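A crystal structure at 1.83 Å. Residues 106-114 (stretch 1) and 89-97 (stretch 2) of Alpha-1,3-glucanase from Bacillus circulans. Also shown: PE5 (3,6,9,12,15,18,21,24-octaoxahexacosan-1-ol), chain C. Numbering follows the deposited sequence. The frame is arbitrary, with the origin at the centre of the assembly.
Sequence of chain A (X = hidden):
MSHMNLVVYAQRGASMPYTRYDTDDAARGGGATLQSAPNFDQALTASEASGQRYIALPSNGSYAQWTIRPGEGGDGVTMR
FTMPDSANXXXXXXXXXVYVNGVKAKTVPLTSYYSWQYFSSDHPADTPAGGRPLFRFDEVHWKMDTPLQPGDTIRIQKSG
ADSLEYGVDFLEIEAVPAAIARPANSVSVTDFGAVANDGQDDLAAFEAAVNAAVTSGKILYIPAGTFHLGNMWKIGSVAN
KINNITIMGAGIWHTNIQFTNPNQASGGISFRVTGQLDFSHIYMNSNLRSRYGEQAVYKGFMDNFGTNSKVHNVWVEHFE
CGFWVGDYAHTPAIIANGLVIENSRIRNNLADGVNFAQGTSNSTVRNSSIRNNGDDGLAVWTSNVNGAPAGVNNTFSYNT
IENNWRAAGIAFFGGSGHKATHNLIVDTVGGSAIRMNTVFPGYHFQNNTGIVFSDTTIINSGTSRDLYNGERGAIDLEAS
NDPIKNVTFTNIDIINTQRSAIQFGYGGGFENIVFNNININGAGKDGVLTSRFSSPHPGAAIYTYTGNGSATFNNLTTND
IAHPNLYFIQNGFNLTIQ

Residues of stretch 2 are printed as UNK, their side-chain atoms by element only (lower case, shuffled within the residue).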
# COMPACT_ATOMS: atom_id res chain seq x y z
N LYS A 106 27.33 8.61 -2.01
CA LYS A 106 26.23 9.53 -1.80
C LYS A 106 26.09 9.77 -0.31
O LYS A 106 26.39 8.90 0.51
CB LYS A 106 24.89 8.99 -2.33
CG LYS A 106 24.90 8.47 -3.75
CD LYS A 106 23.78 9.05 -4.57
CE LYS A 106 24.09 8.88 -6.05
NZ LYS A 106 24.67 10.10 -6.68
N THR A 107 25.61 10.96 0.03
CA THR A 107 24.91 11.17 1.29
C THR A 107 23.44 11.34 0.94
O THR A 107 23.09 12.25 0.18
CB THR A 107 25.46 12.38 2.05
OG1 THR A 107 26.82 12.13 2.41
CG2 THR A 107 24.65 12.59 3.32
N VAL A 108 22.61 10.45 1.44
CA VAL A 108 21.19 10.41 1.10
C VAL A 108 20.42 11.16 2.19
O VAL A 108 20.43 10.72 3.35
CB VAL A 108 20.67 8.97 0.98
CG1 VAL A 108 19.17 8.96 0.72
CG2 VAL A 108 21.40 8.26 -0.14
N PRO A 109 19.77 12.27 1.87
CA PRO A 109 18.95 12.95 2.88
C PRO A 109 17.74 12.10 3.26
O PRO A 109 17.16 11.40 2.42
CB PRO A 109 18.52 14.25 2.19
CG PRO A 109 19.38 14.36 0.95
CD PRO A 109 19.73 12.96 0.57
N LEU A 110 17.37 12.19 4.54
CA LEU A 110 16.29 11.41 5.13
C LEU A 110 15.45 12.30 6.02
O LEU A 110 15.94 13.30 6.57
CB LEU A 110 16.83 10.24 5.97
CG LEU A 110 17.73 9.24 5.25
CD1 LEU A 110 18.34 8.30 6.27
CD2 LEU A 110 16.92 8.47 4.19
N THR A 111 14.18 11.94 6.19
CA THR A 111 13.33 12.69 7.11
C THR A 111 12.29 11.76 7.71
O THR A 111 11.90 10.75 7.09
CB THR A 111 12.65 13.88 6.40
OG1 THR A 111 11.89 14.64 7.36
CG2 THR A 111 11.70 13.40 5.30
N SER A 112 11.84 12.08 8.93
CA SER A 112 10.68 11.41 9.51
C SER A 112 9.42 12.26 9.38
O SER A 112 8.40 11.92 9.97
CB SER A 112 10.93 11.04 10.98
OG SER A 112 11.42 12.14 11.75
N TYR A 113 9.48 13.33 8.57
CA TYR A 113 8.33 14.21 8.35
C TYR A 113 7.09 13.44 7.91
O TYR A 113 5.99 13.67 8.44
CB TYR A 113 8.69 15.26 7.29
CG TYR A 113 7.52 16.15 6.87
CD1 TYR A 113 7.20 17.29 7.61
CD2 TYR A 113 6.76 15.87 5.74
CE1 TYR A 113 6.15 18.12 7.24
CE2 TYR A 113 5.69 16.70 5.36
CZ TYR A 113 5.40 17.82 6.12
OH TYR A 113 4.38 18.66 5.77
N TYR A 114 7.23 12.56 6.91
CA TYR A 114 6.06 11.90 6.34
C TYR A 114 5.49 10.85 7.27
O TYR A 114 4.26 10.66 7.33
CB TYR A 114 6.43 11.23 5.02
CG TYR A 114 7.04 12.16 4.03
CD1 TYR A 114 6.26 13.06 3.32
CD2 TYR A 114 8.41 12.11 3.77
CE1 TYR A 114 6.84 13.92 2.38
CE2 TYR A 114 8.99 12.95 2.85
CZ TYR A 114 8.20 13.86 2.16
OH TYR A 114 8.83 14.68 1.24
N UNK A 89 6.25 16.19 16.77
CA UNK A 89 5.60 15.47 15.69
C UNK A 89 5.80 16.03 14.30
O UNK A 89 5.18 15.53 13.35
N UNK A 90 6.65 17.05 14.14
CA UNK A 90 6.90 17.57 12.80
C UNK A 90 7.95 16.76 12.05
O UNK A 90 8.11 16.96 10.84
c UNK A 90 7.34 19.04 12.87
c UNK A 90 6.26 19.98 13.37
c UNK A 90 5.55 20.51 10.75
s UNK A 90 4.82 19.96 12.29
N UNK A 91 8.65 15.87 12.72
CA UNK A 91 9.69 15.08 12.10
C UNK A 91 11.07 15.72 12.25
O UNK A 91 11.22 16.88 12.62
N UNK A 92 12.08 14.91 11.95
CA UNK A 92 13.47 15.34 11.98
C UNK A 92 14.10 15.11 10.61
O UNK A 92 13.71 14.20 9.88
c UNK A 92 14.51 13.74 15.38
c UNK A 92 13.82 14.77 14.49
c UNK A 92 14.26 14.56 13.04
c UNK A 92 14.15 16.20 14.94
N UNK A 93 15.07 15.94 10.27
CA UNK A 93 15.83 15.76 9.04
C UNK A 93 17.21 15.21 9.36
O UNK A 93 17.84 15.61 10.35
o UNK A 93 13.65 16.87 7.67
n UNK A 93 14.52 18.94 7.65
c UNK A 93 15.96 17.08 8.28
c UNK A 93 14.60 17.63 7.84
N UNK A 94 17.68 14.29 8.54
CA UNK A 94 18.94 13.61 8.77
C UNK A 94 19.48 13.06 7.48
O UNK A 94 19.19 13.59 6.40
N UNK A 95 20.25 11.98 7.57
CA UNK A 95 20.90 11.45 6.39
C UNK A 95 21.56 10.12 6.74
O UNK A 95 21.81 9.82 7.91
o UNK A 95 23.01 12.60 6.77
c UNK A 95 21.95 12.42 5.84
N UNK A 96 21.87 9.35 5.70
CA UNK A 96 22.76 8.21 5.79
C UNK A 96 23.69 8.23 4.58
O UNK A 96 23.33 8.75 3.53
c UNK A 96 21.34 6.51 7.19
c UNK A 96 22.39 6.27 8.29
c UNK A 96 21.99 6.87 5.85
c UNK A 96 20.46 5.27 7.04
N UNK A 97 24.89 7.67 4.75
CA UNK A 97 25.91 7.65 3.71
C UNK A 97 25.90 6.31 2.98
O UNK A 97 25.61 5.26 3.57
c UNK A 97 27.50 9.32 4.78
c UNK A 97 27.30 7.89 4.31
o UNK A 97 28.49 9.59 5.51
o UNK A 97 26.68 10.19 4.44
C48 PE5 C . 8.94 19.34 -0.05
C50 PE5 C . 8.55 18.26 0.98
O1 PE5 C . 9.38 18.37 2.11
C1 PE5 C . 9.06 17.48 3.15
C2 PE5 C . 10.13 17.52 4.25
O2 PE5 C . 11.35 17.07 3.74
C3 PE5 C . 12.45 17.20 4.59
C4 PE5 C . 13.72 16.72 3.88
O3 PE5 C . 13.56 15.40 3.44
C5 PE5 C . 14.67 14.79 2.83
C6 PE5 C . 14.27 14.11 1.52
O4 PE5 C . 13.84 12.79 1.72
C7 PE5 C . 12.74 12.37 0.96
C8 PE5 C . 12.98 12.64 -0.53
O5 PE5 C . 11.78 12.56 -1.22
C9 PE5 C . 11.82 13.05 -2.53
C10 PE5 C . 11.80 11.87 -3.49
O6 PE5 C . 12.89 11.96 -4.36
C11 PE5 C . 13.26 10.76 -4.96
C12 PE5 C . 14.61 10.91 -5.65
O7 PE5 C . 14.41 10.68 -7.01
C13 PE5 C . 15.41 9.95 -7.64
C14 PE5 C . 15.40 10.31 -9.13
O8 PE5 C . 15.08 11.67 -9.24
C15 PE5 C . 14.95 12.16 -10.55
C16 PE5 C . 16.02 13.23 -10.80
O52 PE5 C . 15.45 14.51 -10.82
O HOH W 1 4.99 14.42 10.80

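Position 89 has backbone atoms alone, with no CB, and its phi of 73° favours glycine: it is Gly 89. A water donates to both Gly 89 O and Tyr 113 O; water 1 O lies 2.8 Å from Gly 89 O and 2.7 Å from Tyr 113 O.

Position 90 carries three carbons and a sulfur in an unbranched chain, which only methionine fits. Met 90 starts away from stretch 1, but three m rotamers fold its end back, bringing CE to 4.3 Å from Tyr 113 CE1.

Position 91 again lacks a side chain. At phi/psi 93/167 a CB would be jammed against the preceding carbonyl and would lie 2.6 Å from Tyr 113 N, a clash. Gly 91 therefore allows the close approach here, 4.1 Å between Gly 91 CA and Tyr 113 CA.

Position 92 has four carbons, forked at the second: Leu 92. Its backbone does the pairing, Leu 92 N donating to Ser 112 OG (2.9 Å) and Leu 92 O accepting from Ser 112 N (3.0 Å).

Position 93 has two carbons, the second bearing one oxygen and one nitrogen, hence Asn 93. Asn 93 OD1 lies 2.9 Å from Thr 111 OG1, which is also 3.1 Å from Leu 92 O; the geometry does not settle which acceptor takes the hydroxyl proton.

Position 94 has no side-chain atoms and is Gly 94. It forms a hydrogen-bonded pair with Leu 110: Gly 94 N donates to Leu 110 O (2.8 Å), and Leu 110 N donates to Gly 94 O (3.0 Å).

Position 95 bears one carbon and then one oxygen, giving Ser 95. Ser 95 CB packs 3.7 Å from Thr 107 CG2.

Position 96 shows four carbons forked at the second, a leucine. Leu 96 CG meets Leu 110 CD1 at 3.6 Å; Leu 96 N pairs with Val 108 O (3.1 Å) and Leu 96 O with Val 108 N (2.8 Å).

Position 97 has two carbons, the second carrying two oxygens: Asp 97. Thr 107 OG1 donates to Asp 97 OD1 at 2.8 Å.

The contact is an antiparallel pairing of strands 106-111 and 93-97, N-to-C directions 145° apart, burying 611 Å². Four backbone hydrogen bonds at Gly 94 and Leu 96 fix the register. Val 108, Leu 110 and Leu 96 share one face, buried and apolar; Thr 107, Thr 111, Asn 93 and Asp 97 share the other, where hydroxyls meet side-chain oxygens. Beyond the strands, Ser 112 extends the pairing through Leu 92.

Stretch 2, residues 89-97: GMGLNGSLD
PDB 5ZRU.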